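Ribonuclease VapC (Caulobacter crescentus, PDB 5K8J) probably acts as the RNA-cleaving toxin of a toxin-antitoxin pair, a magnesium-dependent PIN-domain ribonuclease held here in complex with its VapB antitoxin. Local coordinates at residues 90-93 / 94-98; 115-118 / 119-122; 77-80 / 81-85. All blocks are in the same frame, centred on the assembly; numbering follows the deposited sequence.

Interaction 1 of 3, residues 90-93 / 94-98; sequences RRKV and VDRMI
Lys92 and Arg96 meet one turn apart where helix 93-104 starts, Lys92 standing at the N-cap position. Two backbone hydrogen bonds open the helix: Arg96 N gives its proton to Lys92 O at 2.9 Å, and Met97 N reaches Val93 O at the same length. At 162° and 154° at the hydrogen both are fairly straight.

The charged side chains come next. Lys92 bends at chi3 (-75°), which brings its CE to 3.9 Å from Arg96 NH2, oblique to the guanidinium, while the Arg96 chain runs extended from CG to NE with its CG and CD passing over Lys92 O. Water 2 lies in the guanidinium plane and accepts from Arg96 NE at 2.9 Å, with a weaker bond from Lys92 NZ. Both cations are paired with the carboxylate of Asp119, and Arg96 NH1 also donates to Gly87 O. On the other flank the aliphatic part of Lys92 packs against the carboxylate of Asp95, its CG lying 3.9 Å from Asp95 OD2.

Apolar contact is slighter: Val93 CG1 touches the selenium, SE, of selenomethionine Met97 at 4.1 Å. Phe79 of the VapB chain and Val39 of a second VapC subunit pack on this same pair. Water 1 accepts from Val94 N in the first turn, while Asp95 N donates to Glu76 of the VapB chain.

Lys92 NZ and Arg96 NH2 lie 4.1 Å apart because both converge on the Asp119 carboxylate, whose negative charge probably balances them; anchoring NZ there probably holds the aliphatic stem of Lys92 against Asp95, a predicted magnesium ligand.

Interaction 2 of 3, residues 115-118 / 119-122; sequences DDFR and DIPG
The Phe117 ring meets Ile120 obliquely, its CD2 lying 3.9 Å from Ile120 CD1. The two side chains run alongside each other and point the same way, as both first torsions (chi1 -61° in each) put Phe117 CG and Ile120 CG1 anti to the carbonyl carbon. Elsewhere round the ring, Phe109 brings a second ring with its plane at about 45°, and Asp6 and Asp95 also touch it. Ile120 continues the apolar patch onto Ile82 of helix 73-86 and Ala99 of helix 93-104.

A second flat group, the Asp119 carboxylate, has its OD1 4.0 Å from Asp116 O, and water 2 spans the gap, donating at 2.6 Å to Asp119 OD1 and at 2.8 Å to Asp116 O. OD2 faces away from the turn and forms salt bridges with Lys92 and Arg96.

The backbone closes through Ile120 N, which donates to Phe117 O at 3.2 Å from well above the carbonyl plane. Water 4 gives one proton to that same oxygen and the other to Ile120 O, 2.6 Å away. Beyond the turn, Gly122 N donates to Gln64 of the VapB chain.

This is a type I beta turn, Phe117 to Ile120, in the loop between the last two strands of the parallel sheet, 108-111 and 125-127. In this PIN domain it sets an aromatic ring against Asp6 and Asp95, the two predicted magnesium ligands.

Interaction 3 of 3, residues 77-80 / 81-85; sequences DEYR and RIVES
Tyr79 and Val83 meet on the buried face of helix 73-86, where Val83 CG1 lies 3.7 Å from Tyr79 CE2 and about as near CZ and OH, oblique to the ring. Four consecutive i to i+4 backbone bonds run beneath, from Arg81 N to Asp77 O through Glu84 N to Arg80 O. A second VapC subunit covers Tyr79 and Val83 with Val39 and Glu42, and its Arg38 pairs with Asp77.

A bend at chi2 (-77°) turns the buried Glu78 carboxylate back onto Arg81, Glu78 OE1 lying 3.0 Å from Arg81 NH2 in a salt bridge; Lys64 of a third subunit also holds OE1. That oxygen lies in the guanidinium plane, yet NH2 approaches from above the carboxylate plane, the two planes standing at 90°.

Looser are the partly exposed Arg80, Arg81 and Glu84. Water 5 ties Glu78 OE2 to Arg81 NE, and Asp77 O sits over the centre of one Arg81 guanidinium face. Arg80 runs beside Glu84, its CG 3.6 Å from Glu84 OE2, but no N-H points at that oxygen and NE is buried without a partner.

Tyr79 and Glu78 lean on helix 93-104, and Ile82 reaches Ile120 in the loop before strand 125-127.

The three contacts form a triangle, their centres 11 to 12 Å apart. Interaction 1 is joined to interaction 2 by two salt bridges, Asp119 OD2 being 2.9 Å from both Arg96 NH2 and Lys92 NZ, and by packing of Asp95 O on Phe117 CE2 (3.4 Å); water 2 is common to both. Interaction 3 joins by packing, with Tyr79 OH 3.6 Å from Val93 CG2 and Ile82 CD1 3.9 Å from Ile120 CG2. Interaction 1 supplies Asp95 to the predicted magnesium site, about 5 Å from Asp6 between side chains, and Phe117 of interaction 2 packs against it; in interaction 3, the Tyr79 side chain stands about 8 Å from that of Asp95.

Interaction 1 of 3, residues 90-93 / 94-98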
loop_
_atom_site.group_PDB
_atom_site.type_symbol
_atom_site.label_atom_id
_atom_site.label_comp_id
_atom_site.label_asym_id
_atom_site.label_seq_id
_atom_site.Cartn_x
_atom_site.Cartn_y
_atom_site.Cartn_z
ATOM N N ARG B 90 18.400 17.601 -2.170
ATOM C CA ARG B 90 18.634 17.195 -3.555
ATOM C C ARG B 90 19.919 16.363 -3.669
ATOM O O ARG B 90 19.960 15.354 -4.396
ATOM C CB ARG B 90 18.724 18.437 -4.458
ATOM C CG ARG B 90 18.727 18.073 -5.966
ATOM C CD ARG B 90 19.079 19.313 -6.856
ATOM N NE ARG B 90 20.343 19.885 -6.413
ATOM C CZ ARG B 90 21.529 19.297 -6.557
ATOM N NH1 ARG B 90 22.615 19.883 -6.080
ATOM N NH2 ARG B 90 21.639 18.130 -7.186
ATOM N N ARG B 91 20.954 16.759 -2.925
ATOM C CA ARG B 91 22.274 16.118 -2.996
ATOM C C ARG B 91 22.224 14.660 -2.565
ATOM O O ARG B 91 22.985 13.835 -3.080
ATOM C CB ARG B 91 23.280 16.874 -2.133
ATOM C CG ARG B 91 24.642 16.229 -2.077
ATOM C CD ARG B 91 25.611 17.067 -1.225
ATOM N NE ARG B 91 25.251 17.040 0.191
ATOM C CZ ARG B 91 25.547 16.042 1.019
ATOM N NH1 ARG B 91 26.207 14.975 0.576
ATOM N NH2 ARG B 91 25.169 16.103 2.288
ATOM N N LYS B 92 21.308 14.304 -1.666
ATOM C CA LYS B 92 21.290 12.962 -1.082
ATOM C C LYS B 92 20.140 12.093 -1.583
ATOM O O LYS B 92 19.826 11.070 -0.967
ATOM C CB LYS B 92 21.268 13.072 0.446
ATOM C CG LYS B 92 22.470 13.817 1.027
ATOM C CD LYS B 92 22.686 13.475 2.501
ATOM C CE LYS B 92 21.668 14.165 3.362
ATOM N NZ LYS B 92 21.962 13.879 4.813
ATOM N N VAL B 93 19.520 12.428 -2.717
ATOM C CA VAL B 93 18.413 11.611 -3.201
ATOM C C VAL B 93 18.838 10.154 -3.389
ATOM O O VAL B 93 18.150 9.234 -2.935
ATOM C CB VAL B 93 17.803 12.196 -4.494
ATOM C CG1 VAL B 93 16.789 11.241 -5.079
ATOM C CG2 VAL B 93 17.177 13.558 -4.220
ATOM N N VAL B 94 19.935 9.907 -4.114
ATOM C CA VAL B 94 20.336 8.517 -4.388
ATOM C C VAL B 94 20.604 7.771 -3.086
ATOM O O VAL B 94 20.134 6.641 -2.893
ATOM C CB VAL B 94 21.576 8.470 -5.300
ATOM C CG1 VAL B 94 22.117 7.043 -5.348
ATOM C CG2 VAL B 94 21.210 8.927 -6.697
ATOM N N ASP B 95 21.373 8.394 -2.195
ATOM C CA ASP B 95 21.632 7.872 -0.851
ATOM C C ASP B 95 20.341 7.408 -0.190
ATOM O O ASP B 95 20.237 6.298 0.363
ATOM C CB ASP B 95 22.228 8.974 0.051
ATOM C CG ASP B 95 23.699 9.272 -0.176
ATOM O OD1 ASP B 95 24.427 8.465 -0.781
ATOM O OD2 ASP B 95 24.142 10.338 0.370
ATOM N N ARG B 96 19.356 8.296 -0.170
ATOM C CA ARG B 96 18.116 7.995 0.526
ATOM C C ARG B 96 17.264 6.942 -0.196
ATOM O O ARG B 96 16.538 6.169 0.444
ATOM C CB ARG B 96 17.368 9.315 0.731
ATOM C CG ARG B 96 18.021 10.203 1.764
ATOM C CD ARG B 96 17.468 11.602 1.691
ATOM N NE ARG B 96 17.955 12.401 2.807
ATOM C CZ ARG B 96 17.442 13.584 3.136
ATOM N NH1 ARG B 96 16.454 14.067 2.424
ATOM N NH2 ARG B 96 17.891 14.270 4.188
HETATM N N MSE B 97 17.348 6.854 -1.529
HETATM C CA MSE B 97 16.679 5.792 -2.267
HETATM C C MSE B 97 17.236 4.428 -1.863
HETATM O O MSE B 97 16.472 3.500 -1.623
HETATM C CB MSE B 97 16.835 6.004 -3.781
HETATM C CG MSE B 97 15.998 7.155 -4.326
HETATM SE SE MSE B 97 16.315 7.361 -6.258
HETATM C CE MSE B 97 15.342 5.890 -6.860
ATOM N N ILE B 98 18.566 4.321 -1.817
ATOM C CA ILE B 98 19.143 3.028 -1.465
ATOM C C ILE B 98 18.851 2.694 0.001
ATOM O O ILE B 98 18.487 1.555 0.346
ATOM C CB ILE B 98 20.644 3.011 -1.791
ATOM C CG1 ILE B 98 20.847 3.311 -3.287
ATOM C CG2 ILE B 98 21.220 1.630 -1.411
ATOM C CD1 ILE B 98 22.277 3.435 -3.704
HETATM O O HOH W 1 21.548 12.112 -5.511
HETATM O O HOH W 2 20.141 11.341 4.307
#

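Interaction 2 of 3, residues 115-118 / 119-122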
loop_
_atom_site.group_PDB
_atom_site.type_symbol
_atom_site.label_atom_id
_atom_site.label_comp_id
_atom_site.label_asym_id
_atom_site.label_seq_id
_atom_site.Cartn_x
_atom_site.Cartn_y
_atom_site.Cartn_z
ATOM N N ASP B 115 27.993 9.427 7.731
ATOM C CA ASP B 115 27.500 10.720 8.202
ATOM C C ASP B 115 26.363 11.253 7.342
ATOM O O ASP B 115 25.527 12.011 7.845
ATOM C CB ASP B 115 28.646 11.728 8.246
ATOM C CG ASP B 115 29.545 11.521 9.445
ATOM O OD1 ASP B 115 29.098 10.880 10.426
ATOM O OD2 ASP B 115 30.695 11.999 9.407
ATOM N N ASP B 116 26.287 10.864 6.059
ATOM C CA ASP B 116 25.214 11.333 5.202
ATOM C C ASP B 116 23.899 10.579 5.426
ATOM O O ASP B 116 22.913 10.856 4.728
ATOM C CB ASP B 116 25.596 11.206 3.730
ATOM C CG ASP B 116 26.446 12.380 3.246
ATOM O OD1 ASP B 116 26.423 13.444 3.910
ATOM O OD2 ASP B 116 27.145 12.230 2.219
ATOM N N PHE B 117 23.885 9.612 6.344
ATOM C CA PHE B 117 22.721 8.782 6.610
ATOM C C PHE B 117 22.238 8.925 8.050
ATOM O O PHE B 117 21.267 8.247 8.443
ATOM C CB PHE B 117 23.030 7.309 6.300
ATOM C CG PHE B 117 23.391 7.065 4.869
ATOM C CD1 PHE B 117 24.682 7.277 4.421
ATOM C CD2 PHE B 117 22.435 6.652 3.965
ATOM C CE1 PHE B 117 25.003 7.096 3.074
ATOM C CE2 PHE B 117 22.749 6.462 2.642
ATOM C CZ PHE B 117 24.041 6.662 2.197
ATOM N N ARG B 118 22.831 9.835 8.817
ATOM C CA ARG B 118 22.528 10.014 10.221
ATOM C C ARG B 118 21.127 10.564 10.442
ATOM O O ARG B 118 20.594 10.440 11.547
ATOM C CB ARG B 118 23.573 10.962 10.833
ATOM C CG ARG B 118 23.469 11.170 12.334
ATOM C CD ARG B 118 24.378 12.314 12.798
ATOM N NE ARG B 118 24.161 12.660 14.206
ATOM C CZ ARG B 118 25.104 12.687 15.148
ATOM N NH1 ARG B 118 26.368 12.398 14.860
ATOM N NH2 ARG B 118 24.780 13.020 16.396
ATOM N N ASP B 119 20.529 11.166 9.420
ATOM C CA ASP B 119 19.224 11.791 9.534
ATOM C C ASP B 119 18.094 10.876 9.102
ATOM O O ASP B 119 16.974 11.354 8.921
ATOM C CB ASP B 119 19.182 13.102 8.725
ATOM C CG ASP B 119 19.484 12.902 7.253
ATOM O OD1 ASP B 119 19.662 11.741 6.841
ATOM O OD2 ASP B 119 19.556 13.919 6.505
ATOM N N ILE B 120 18.349 9.579 8.930
ATOM C CA ILE B 120 17.331 8.638 8.480
ATOM C C ILE B 120 16.855 7.801 9.661
ATOM O O ILE B 120 17.573 6.893 10.115
ATOM C CB ILE B 120 17.869 7.744 7.356
ATOM C CG1 ILE B 120 18.275 8.617 6.154
ATOM C CG2 ILE B 120 16.849 6.697 6.948
ATOM C CD1 ILE B 120 18.941 7.856 5.074
ATOM N N PRO B 121 15.672 8.065 10.201
ATOM C CA PRO B 121 15.226 7.290 11.363
ATOM C C PRO B 121 15.021 5.833 11.009
ATOM O O PRO B 121 14.457 5.506 9.968
ATOM C CB PRO B 121 13.890 7.948 11.748
ATOM C CG PRO B 121 13.934 9.319 11.133
ATOM C CD PRO B 121 14.725 9.144 9.854
ATOM N N GLY B 122 15.443 4.952 11.921
ATOM C CA GLY B 122 15.155 3.552 11.796
ATOM C C GLY B 122 16.175 2.761 11.016
ATOM O O GLY B 122 16.063 1.533 10.958
HETATM O O HOH W 3 22.847 12.886 7.567
HETATM O O HOH W 2 20.141 11.341 4.307
HETATM O O HOH W 4 20.147 7.022 10.690
#

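Interaction 3 of 3, residues 77-80 / 81-85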
loop_
_atom_site.group_PDB
_atom_site.type_symbol
_atom_site.label_atom_id
_atom_site.label_comp_id
_atom_site.label_asym_id
_atom_site.label_seq_id
_atom_site.Cartn_x
_atom_site.Cartn_y
_atom_site.Cartn_z
ATOM N N ASP B 77 7.623 4.498 -0.790
ATOM C CA ASP B 77 6.939 4.841 0.455
ATOM C C ASP B 77 7.939 5.120 1.572
ATOM O O ASP B 77 7.754 6.052 2.371
ATOM C CB ASP B 77 6.001 3.713 0.883
ATOM C CG ASP B 77 4.815 3.510 -0.050
ATOM O OD1 ASP B 77 4.486 4.397 -0.875
ATOM O OD2 ASP B 77 4.185 2.436 0.057
ATOM N N GLU B 78 9.005 4.314 1.671
ATOM C CA GLU B 78 10.015 4.603 2.687
ATOM C C GLU B 78 10.701 5.942 2.402
ATOM O O GLU B 78 10.966 6.722 3.321
ATOM C CB GLU B 78 11.066 3.481 2.766
ATOM C CG GLU B 78 10.583 2.197 3.375
ATOM C CD GLU B 78 10.492 2.246 4.890
ATOM O OE1 GLU B 78 9.955 1.284 5.453
ATOM O OE2 GLU B 78 10.998 3.193 5.512
ATOM N N TYR B 79 10.994 6.228 1.126
ATOM C CA TYR B 79 11.597 7.501 0.773
ATOM C C TYR B 79 10.712 8.650 1.215
ATOM O O TYR B 79 11.196 9.638 1.762
ATOM C CB TYR B 79 11.881 7.578 -0.744
ATOM C CG TYR B 79 12.555 8.860 -1.160
ATOM C CD1 TYR B 79 13.948 8.956 -1.204
ATOM C CD2 TYR B 79 11.814 10.000 -1.470
ATOM C CE1 TYR B 79 14.575 10.135 -1.532
ATOM C CE2 TYR B 79 12.446 11.188 -1.806
ATOM C CZ TYR B 79 13.835 11.241 -1.837
ATOM O OH TYR B 79 14.508 12.394 -2.146
ATOM N N ARG B 80 9.403 8.529 1.003
ATOM C CA ARG B 80 8.493 9.577 1.460
ATOM C C ARG B 80 8.612 9.770 2.956
ATOM O O ARG B 80 8.687 10.904 3.437
ATOM C CB ARG B 80 7.062 9.236 1.048
ATOM C CG ARG B 80 5.985 10.163 1.642
ATOM C CD ARG B 80 4.557 9.711 1.217
ATOM N NE ARG B 80 4.230 8.424 1.824
ATOM C CZ ARG B 80 3.346 7.551 1.348
ATOM N NH1 ARG B 80 2.682 7.798 0.222
ATOM N NH2 ARG B 80 3.138 6.415 2.006
ATOM N N ARG B 81 8.624 8.676 3.725
ATOM C CA ARG B 81 8.773 8.833 5.172
ATOM C C ARG B 81 10.101 9.485 5.537
ATOM O O ARG B 81 10.180 10.251 6.502
ATOM C CB ARG B 81 8.616 7.478 5.859
ATOM C CG ARG B 81 7.145 7.001 5.840
ATOM C CD ARG B 81 6.904 5.818 6.775
ATOM N NE ARG B 81 7.472 4.606 6.204
ATOM C CZ ARG B 81 6.814 3.816 5.363
ATOM N NH1 ARG B 81 5.567 4.101 4.998
ATOM N NH2 ARG B 81 7.404 2.746 4.865
ATOM N N ILE B 82 11.172 9.172 4.806
ATOM C CA ILE B 82 12.461 9.804 5.086
ATOM C C ILE B 82 12.380 11.317 4.914
ATOM O O ILE B 82 12.801 12.072 5.787
ATOM C CB ILE B 82 13.565 9.224 4.187
ATOM C CG1 ILE B 82 13.842 7.767 4.534
ATOM C CG2 ILE B 82 14.813 10.035 4.344
ATOM C CD1 ILE B 82 14.856 7.042 3.580
ATOM N N VAL B 83 11.865 11.793 3.772
ATOM C CA VAL B 83 11.831 13.238 3.577
ATOM C C VAL B 83 10.800 13.899 4.493
ATOM O O VAL B 83 10.975 15.058 4.887
ATOM C CB VAL B 83 11.606 13.609 2.093
ATOM C CG1 VAL B 83 12.818 13.189 1.232
ATOM C CG2 VAL B 83 10.302 13.009 1.524
ATOM N N GLU B 84 9.731 13.180 4.885
ATOM C CA GLU B 84 8.776 13.750 5.837
ATOM C C GLU B 84 9.451 14.109 7.144
ATOM O O GLU B 84 9.055 15.070 7.834
ATOM C CB GLU B 84 7.638 12.761 6.132
ATOM C CG GLU B 84 6.569 12.696 5.084
ATOM C CD GLU B 84 5.498 11.654 5.403
ATOM O OE1 GLU B 84 5.589 10.926 6.448
ATOM O OE2 GLU B 84 4.528 11.596 4.632
ATOM N N SER B 85 10.435 13.314 7.529
ATOM C CA SER B 85 11.161 13.518 8.769
ATOM C C SER B 85 12.370 14.437 8.601
ATOM O O SER B 85 12.559 15.386 9.370
ATOM C CB SER B 85 11.641 12.170 9.302
ATOM O OG SER B 85 12.175 12.364 10.597
HETATM O O HOH W 5 10.027 4.468 7.715
HETATM O O HOH W 6 3.395 6.400 5.308
#